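Local atomic coordinates of putative N-acetylneuraminate lyase ([Ruminococcus] gnavus ATCC 29149, PDB entry 6RB7), a protein that belongs to the dihydrodipicolinate synthetase family and folds as a parallel beta/alpha barrel followed by further helices, four copies making up the assembly. Residues 86-89 and 90-93; 115-118 and 119-122; 253-256 and 257-261. All blocks are in the same frame, centred on the assembly; numbering follows the deposited sequence.

Contact 1: residues 86-89 and 90-93; sequences YQSV and EDRK
A capping box between S88 and D91 opens helix 89-103, with S88 as the N-cap. Two reciprocal bonds define it. D91 N gives its hydrogen to S88 OG at 3.0 Å, nearly straight at 165°, and S88 N returns a bond of 3.0 Å to D91 OD2. That second donor stands above the carboxylate plane, 42° out of it. The serine can face the first turn because its OG sits between the backbone N and the carbonyl carbon (chi1 68°), a rotation that puts the oxygen within bonding distance of D91 N. OD2 also takes a salt bridge from R307, so one oxygen serves both the helix start and a charged partner, an arrangement that would tend to keep D91 ionised.

Q87 lies against D91, their CB atoms 3.8 Å apart. Water 1 joins the backbone to the guanidinium, donating to Q87 O and accepting from R92 NH1 at 2.9 Å. V89 and K93 run side by side, with V89 CG1 3.8 Å from K93 CE.

Beyond this turn, R92 NH2 hydrogen-bonds H112 O at the end of strand 108-112 and A114 O just beyond it, K93 pairs with E123 in a salt bridge, and V89 packs on L124 of the adjacent helix 118-130.

Contact 2: residues 115-118 and 119-122; sequences CNNT and KDSQ
N117 and D120 meet at the N-terminus of helix 118-130 with their flat ends strongly turned against each other, amide and carboxylate planes 59° apart. N117 is the N-cap. Its OD1 accepts from D120 N at 2.8 Å, the N-H...O angle being 163° and the donor slightly tilted from the plane of the side-chain carbonyl. With chi1 at 73°, CG stands between the backbone N and the carbonyl carbon, which folds the amide back over the first turn. The D120 carboxylate makes no direct bond to N117. Two waters connect the residues instead: water 2 accepts from N117 N and donates to D120 OD2 at 2.8 Å, while water 3 accepts from N117 ND2 and donates to D120 OD1. K119 crosses the amide obliquely, its CG 3.5 Å from N117 OD1.

S121 works from the next position along. Its OG accepts from C115 N at 2.8 Å and donates to N117 O at 2.7 Å, the oxygen accepting and its hydrogen donated, so one hydroxyl ties the incoming loop to the helix; S121 N adds a weak bond to the same carbonyl. C115 CB lies against D120 CB at 3.6 Å, and its SG rests on that CB too. One turn on, T118 CG2 comes 3.8 Å from Q122 OE1.

T118 and S121 also face Y154 of helix 148-160, and N117 ND2 is bonded to Y86 O of the second subunit. Both ends of the N117 amide are therefore engaged, OD1 by the helix and ND2 by a water and the neighbouring chain, which fixes its flip. The D120 carboxylate beside the helix start probably has a favourable interaction with the helix dipole.

Contact 3: residues 253-256 and 257-261; sequences KLDE and CINAG. With BCN (bicine), chain I.
Residues 253-259 keep helical phi/psi values, and the i to i+4 bonds C257 N to K253 O, I258 N to L254 O and N259 N to D255 O all measure 2.9-3.0 Å, whereas A260 N makes only a weak bond to E256 O, 3.1 Å. L254 and I258 meet through their branch ends, CD1 to CD1 at 4.0 Å. Extending I258 CG1 away from the carbonyl carbon (chi1 -68°) lays this branch along L254 O, from which the terminal methyl turns to the leucine. Both residues also pack on F228 of helix 228-234.

The end of the helix is a Schellman motif. G261 takes positive phi (72°), and G261 N bonds back to I258 O at 3.0 Å. The backbone thus leaves the helix at the residues that border the bicine: A260 O lies 3.4 Å from O21 of the ligand, and G261 O is close to its C3.

D255 and N259 cross with carboxylate and amide planes 54° apart, and water 4 spans them, donating to D255 OD2 at 2.7 Å and accepting from N259 ND2. Their remaining oxygens share one arginine of helix 228-234: R232 forms a salt bridge with D255 OD1 and a hydrogen bond with N259 OD1. The pair is thereby held by both a water and a guanidinium, which would stabilise the charged form of D255. K253 NZ forms a salt bridge with E256 OE1 at 2.7 Å, meeting its syn lone pair, on the side of the other carboxylate oxygen. C257 packs on E265 of helix 263-281.

How the contacts relate
Contacts 1 and 2 start two successive helices, 89-103 and 118-130, each with a side-chain cap, and their centres are 11 Å apart. They touch directly: R92 NH1 lies 3.5 Å from C115 SG, and V89 CG2 lies 3.7 Å from D120 CB. Contact 3 is a helix end instead, on the other side of the chain's centre. Its centre is about 36 Å from contact 1 and 38 Å from contact 2, with nearest atoms about 25 and 28 Å away. The bicine pocket, formed by A260, G261 and K262, therefore adjoins contact 3 alone, whereas the second subunit is met by contacts 1 and 2.

Contact 1: residues 86-89 and 90-93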
loop_
_atom_site.group_PDB
_atom_site.type_symbol
_atom_site.label_atom_id
_atom_site.label_comp_id
_atom_site.label_asym_id
_atom_site.label_seq_id
_atom_site.Cartn_x
_atom_site.Cartn_y
_atom_site.Cartn_z
ATOM N N TYR A 86 -17.495 7.989 16.285
ATOM C CA TYR A 86 -17.435 9.156 17.175
ATOM C C TYR A 86 -18.556 9.154 18.224
ATOM O O TYR A 86 -18.690 10.144 18.969
ATOM C CB TYR A 86 -17.456 10.441 16.363
ATOM C CG TYR A 86 -16.432 10.451 15.258
ATOM C CD1 TYR A 86 -15.083 10.292 15.551
ATOM C CD2 TYR A 86 -16.800 10.486 13.931
ATOM C CE1 TYR A 86 -14.130 10.226 14.563
ATOM C CE2 TYR A 86 -15.851 10.481 12.934
ATOM C CZ TYR A 86 -14.510 10.325 13.235
ATOM O OH TYR A 86 -13.579 10.232 12.231
ATOM N N GLN A 87 -19.347 8.082 18.289
ATOM C CA GLN A 87 -20.547 8.036 19.145
ATOM C C GLN A 87 -20.343 7.035 20.265
ATOM O O GLN A 87 -19.593 6.068 20.078
ATOM C CB GLN A 87 -21.798 7.747 18.330
ATOM C CG GLN A 87 -22.179 8.994 17.552
ATOM C CD GLN A 87 -23.355 8.796 16.638
ATOM O OE1 GLN A 87 -23.936 7.712 16.596
ATOM N NE2 GLN A 87 -23.719 9.847 15.918
ATOM N N SER A 88 -20.986 7.297 21.394
ATOM C CA SER A 88 -21.061 6.353 22.516
ATOM C C SER A 88 -22.122 5.292 22.228
ATOM O O SER A 88 -22.992 5.474 21.338
ATOM C CB SER A 88 -21.360 7.109 23.783
ATOM O OG SER A 88 -22.659 7.634 23.754
ATOM N N VAL A 89 -22.095 4.234 23.023
ATOM C CA VAL A 89 -23.181 3.223 23.002
ATOM C C VAL A 89 -24.504 3.935 23.253
ATOM O O VAL A 89 -25.476 3.681 22.535
ATOM C CB VAL A 89 -22.879 2.109 24.006
ATOM C CG1 VAL A 89 -24.085 1.257 24.251
ATOM C CG2 VAL A 89 -21.680 1.268 23.529
ATOM N N GLU A 90 -24.568 4.799 24.260
ATOM C CA GLU A 90 -25.844 5.504 24.590
ATOM C C GLU A 90 -26.308 6.350 23.401
ATOM O O GLU A 90 -27.488 6.281 23.072
ATOM C CB GLU A 90 -25.646 6.320 25.862
ATOM C CG GLU A 90 -26.873 7.117 26.235
ATOM C CD GLU A 90 -27.978 6.325 26.924
ATOM O OE1 GLU A 90 -27.897 5.048 27.009
ATOM O OE2 GLU A 90 -28.919 6.995 27.428
ATOM N N ASP A 91 -25.404 7.084 22.740
ATOM C CA ASP A 91 -25.751 7.885 21.543
ATOM C C ASP A 91 -26.420 6.977 20.508
ATOM O O ASP A 91 -27.455 7.331 19.919
ATOM C CB ASP A 91 -24.491 8.496 20.928
ATOM C CG ASP A 91 -23.813 9.633 21.673
ATOM O OD1 ASP A 91 -24.515 10.291 22.509
ATOM O OD2 ASP A 91 -22.580 9.849 21.423
ATOM N N ARG A 92 -25.789 5.825 20.242
ATOM C CA ARG A 92 -26.251 4.926 19.168
ATOM C C ARG A 92 -27.599 4.298 19.541
ATOM O O ARG A 92 -28.437 4.060 18.629
ATOM C CB ARG A 92 -25.166 3.905 18.854
ATOM C CG ARG A 92 -23.990 4.594 18.171
ATOM C CD ARG A 92 -22.758 3.718 18.063
ATOM N NE ARG A 92 -22.884 2.636 17.117
ATOM C CZ ARG A 92 -21.859 1.879 16.716
ATOM N NH1 ARG A 92 -20.656 2.098 17.224
ATOM N NH2 ARG A 92 -22.070 0.935 15.805
ATOM N N LYS A 93 -27.827 4.010 20.809
ATOM C CA LYS A 93 -29.142 3.520 21.256
ATOM C C LYS A 93 -30.207 4.590 21.025
ATOM O O LYS A 93 -31.276 4.254 20.489
ATOM C CB LYS A 93 -29.099 3.160 22.735
ATOM C CG LYS A 93 -28.358 1.881 23.034
ATOM C CD LYS A 93 -28.402 1.563 24.517
ATOM C CE LYS A 93 -27.705 0.277 24.874
ATOM N NZ LYS A 93 -27.717 0.064 26.353
HETATM O O HOH W 1 -19.957 3.360 19.777
#

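Contact 2: residues 115-118 and 119-122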
loop_
_atom_site.group_PDB
_atom_site.type_symbol
_atom_site.label_atom_id
_atom_site.label_comp_id
_atom_site.label_asym_id
_atom_site.label_seq_id
_atom_site.Cartn_x
_atom_site.Cartn_y
_atom_site.Cartn_z
ATOM N N CYS A 115 -18.488 -1.731 17.439
ATOM C CA CYS A 115 -17.743 -0.776 18.266
ATOM C C CYS A 115 -16.288 -1.232 18.339
ATOM O O CYS A 115 -15.929 -2.316 17.918
ATOM C CB CYS A 115 -18.290 -0.746 19.687
ATOM S SG CYS A 115 -20.030 -0.245 19.739
ATOM N N ASN A 116 -15.438 -0.419 18.935
ATOM C CA ASN A 116 -14.009 -0.774 19.024
ATOM C C ASN A 116 -13.864 -2.131 19.755
ATOM O O ASN A 116 -13.072 -2.964 19.325
ATOM C CB ASN A 116 -13.220 0.309 19.753
ATOM C CG ASN A 116 -12.974 1.576 18.971
ATOM O OD1 ASN A 116 -13.472 1.751 17.855
ATOM N ND2 ASN A 116 -12.081 2.392 19.519
ATOM N N ASN A 117 -14.582 -2.307 20.871
ATOM C CA ASN A 117 -14.513 -3.580 21.628
ATOM C C ASN A 117 -15.728 -4.462 21.378
ATOM O O ASN A 117 -16.754 -4.047 20.793
ATOM C CB ASN A 117 -14.190 -3.338 23.093
ATOM C CG ASN A 117 -15.318 -2.757 23.915
ATOM O OD1 ASN A 117 -16.494 -2.978 23.602
ATOM N ND2 ASN A 117 -14.978 -2.048 24.998
ATOM N N THR A 118 -15.578 -5.724 21.744
ATOM C CA THR A 118 -16.650 -6.716 21.491
ATOM C C THR A 118 -17.825 -6.466 22.434
ATOM O O THR A 118 -18.964 -6.543 21.982
ATOM C CB THR A 118 -16.089 -8.129 21.631
ATOM O OG1 THR A 118 -14.981 -8.265 20.743
ATOM C CG2 THR A 118 -17.126 -9.183 21.370
ATOM N N LYS A 119 -17.581 -6.134 23.692
ATOM C CA LYS A 119 -18.730 -6.074 24.644
ATOM C C LYS A 119 -19.680 -4.927 24.302
ATOM O O LYS A 119 -20.912 -5.132 24.398
ATOM C CB LYS A 119 -18.246 -5.980 26.088
ATOM C CG LYS A 119 -17.455 -4.759 26.456
ATOM C CD LYS A 119 -17.251 -4.726 27.996
ATOM C CE LYS A 119 -16.430 -3.547 28.424
ATOM N NZ LYS A 119 -16.342 -3.512 29.903
ATOM N N ASP A 120 -19.173 -3.783 23.845
ATOM C CA ASP A 120 -20.037 -2.655 23.430
ATOM C C ASP A 120 -20.825 -3.095 22.197
ATOM O O ASP A 120 -22.000 -2.765 22.051
ATOM C CB ASP A 120 -19.236 -1.417 23.087
ATOM C CG ASP A 120 -18.644 -0.643 24.248
ATOM O OD1 ASP A 120 -18.952 -0.993 25.441
ATOM O OD2 ASP A 120 -17.910 0.326 23.951
ATOM N N SER A 121 -20.176 -3.808 21.281
ATOM C CA SER A 121 -20.847 -4.318 20.056
ATOM C C SER A 121 -21.989 -5.284 20.430
ATOM O O SER A 121 -23.066 -5.252 19.801
ATOM C CB SER A 121 -19.837 -4.995 19.167
ATOM O OG SER A 121 -18.709 -4.152 18.885
ATOM N N GLN A 122 -21.744 -6.198 21.374
ATOM C CA GLN A 122 -22.772 -7.146 21.832
ATOM C C GLN A 122 -23.918 -6.375 22.497
ATOM O O GLN A 122 -25.109 -6.740 22.268
ATOM C CB GLN A 122 -22.140 -8.116 22.827
ATOM C CG GLN A 122 -21.184 -9.140 22.196
ATOM C CD GLN A 122 -20.448 -9.898 23.271
ATOM O OE1 GLN A 122 -19.779 -9.297 24.112
ATOM N NE2 GLN A 122 -20.521 -11.227 23.221
HETATM O O HOH W 2 -15.741 0.021 22.279
HETATM O O HOH W 3 -16.399 -0.342 26.916
#

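Contact 3: residues 253-256 and 257-261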
loop_
_atom_site.group_PDB
_atom_site.type_symbol
_atom_site.label_atom_id
_atom_site.label_comp_id
_atom_site.label_asym_id
_atom_site.label_seq_id
_atom_site.Cartn_x
_atom_site.Cartn_y
_atom_site.Cartn_z
ATOM N N LYS A 253 -34.071 6.457 -9.122
ATOM C CA LYS A 253 -34.263 6.480 -10.590
ATOM C C LYS A 253 -33.137 5.712 -11.286
ATOM O O LYS A 253 -33.415 4.991 -12.241
ATOM C CB LYS A 253 -34.357 7.915 -11.085
ATOM C CG LYS A 253 -34.770 7.992 -12.555
ATOM C CD LYS A 253 -36.213 7.583 -12.752
ATOM C CE LYS A 253 -36.620 7.713 -14.206
ATOM N NZ LYS A 253 -38.076 7.431 -14.374
ATOM N N LEU A 254 -31.918 5.815 -10.778
ATOM C CA LEU A 254 -30.778 5.018 -11.311
ATOM C C LEU A 254 -31.125 3.547 -11.200
ATOM O O LEU A 254 -30.953 2.812 -12.176
ATOM C CB LEU A 254 -29.537 5.386 -10.509
ATOM C CG LEU A 254 -28.247 4.670 -10.850
ATOM C CD1 LEU A 254 -27.937 4.651 -12.323
ATOM C CD2 LEU A 254 -27.106 5.301 -10.099
ATOM N N ASP A 255 -31.594 3.111 -10.041
ATOM C CA ASP A 255 -31.903 1.688 -9.807
ATOM C C ASP A 255 -33.033 1.251 -10.741
ATOM O O ASP A 255 -32.977 0.132 -11.281
ATOM C CB ASP A 255 -32.220 1.456 -8.341
ATOM C CG ASP A 255 -31.894 0.075 -7.857
ATOM O OD1 ASP A 255 -30.966 -0.514 -8.416
ATOM O OD2 ASP A 255 -32.606 -0.393 -6.959
ATOM N N GLU A 256 -34.028 2.109 -10.948
ATOM C CA GLU A 256 -35.145 1.806 -11.885
ATOM C C GLU A 256 -34.582 1.604 -13.294
ATOM O O GLU A 256 -34.949 0.595 -13.961
ATOM C CB GLU A 256 -36.158 2.955 -11.846
ATOM C CG GLU A 256 -37.363 2.712 -12.712
ATOM C CD GLU A 256 -38.199 3.978 -12.866
ATOM O OE1 GLU A 256 -37.910 4.766 -13.773
ATOM O OE2 GLU A 256 -39.020 4.230 -11.996
ATOM N N CYS A 257 -33.678 2.454 -13.743
ATOM C CA CYS A 257 -33.054 2.315 -15.077
ATOM C C CYS A 257 -32.265 1.010 -15.156
ATOM O O CYS A 257 -32.382 0.297 -16.184
ATOM C CB CYS A 257 -32.151 3.475 -15.424
ATOM S SG CYS A 257 -33.034 5.041 -15.619
ATOM N N ILE A 258 -31.483 0.680 -14.130
ATOM C CA ILE A 258 -30.694 -0.579 -14.158
ATOM C C ILE A 258 -31.634 -1.777 -14.265
ATOM O O ILE A 258 -31.381 -2.673 -15.085
ATOM C CB ILE A 258 -29.781 -0.668 -12.930
ATOM C CG1 ILE A 258 -28.675 0.399 -12.998
ATOM C CG2 ILE A 258 -29.211 -2.080 -12.752
ATOM C CD1 ILE A 258 -28.120 0.718 -11.649
ATOM N N ASN A 259 -32.693 -1.801 -13.466
ATOM C CA ASN A 259 -33.620 -2.963 -13.441
ATOM C C ASN A 259 -34.323 -3.076 -14.795
ATOM O O ASN A 259 -34.644 -4.244 -15.177
ATOM C CB ASN A 259 -34.589 -2.905 -12.276
ATOM C CG ASN A 259 -33.901 -3.229 -10.962
ATOM O OD1 ASN A 259 -32.990 -4.056 -10.943
ATOM N ND2 ASN A 259 -34.346 -2.607 -9.877
ATOM N N ALA A 260 -34.459 -1.975 -15.532
ATOM C CA ALA A 260 -35.125 -1.970 -16.862
ATOM C C ALA A 260 -34.123 -2.249 -18.003
ATOM O O ALA A 260 -34.556 -2.322 -19.160
ATOM C CB ALA A 260 -35.850 -0.660 -17.037
ATOM N N GLY A 261 -32.835 -2.396 -17.710
ATOM C CA GLY A 261 -31.801 -2.587 -18.741
ATOM C C GLY A 261 -31.532 -1.308 -19.520
ATOM O O GLY A 261 -30.981 -1.390 -20.621
HETATM N N1 BCN I . -34.429 -2.389 -23.481
HETATM C C1 BCN I . -34.545 -3.854 -23.747
HETATM C C2 BCN I . -34.086 -4.818 -22.647
HETATM O O21 BCN I . -33.451 -4.337 -21.691
HETATM O O22 BCN I . -34.370 -6.037 -22.784
HETATM C C3 BCN I . -33.057 -1.899 -23.268
HETATM C C4 BCN I . -32.753 -0.614 -24.007
HETATM O O4 BCN I . -31.469 -0.665 -24.614
HETATM C C5 BCN I . -35.458 -1.846 -22.579
HETATM C C6 BCN I . -36.265 -0.736 -23.213
HETATM O O6 BCN I . -35.471 0.422 -23.405
HETATM O O HOH W 4 -33.356 -2.938 -7.113
#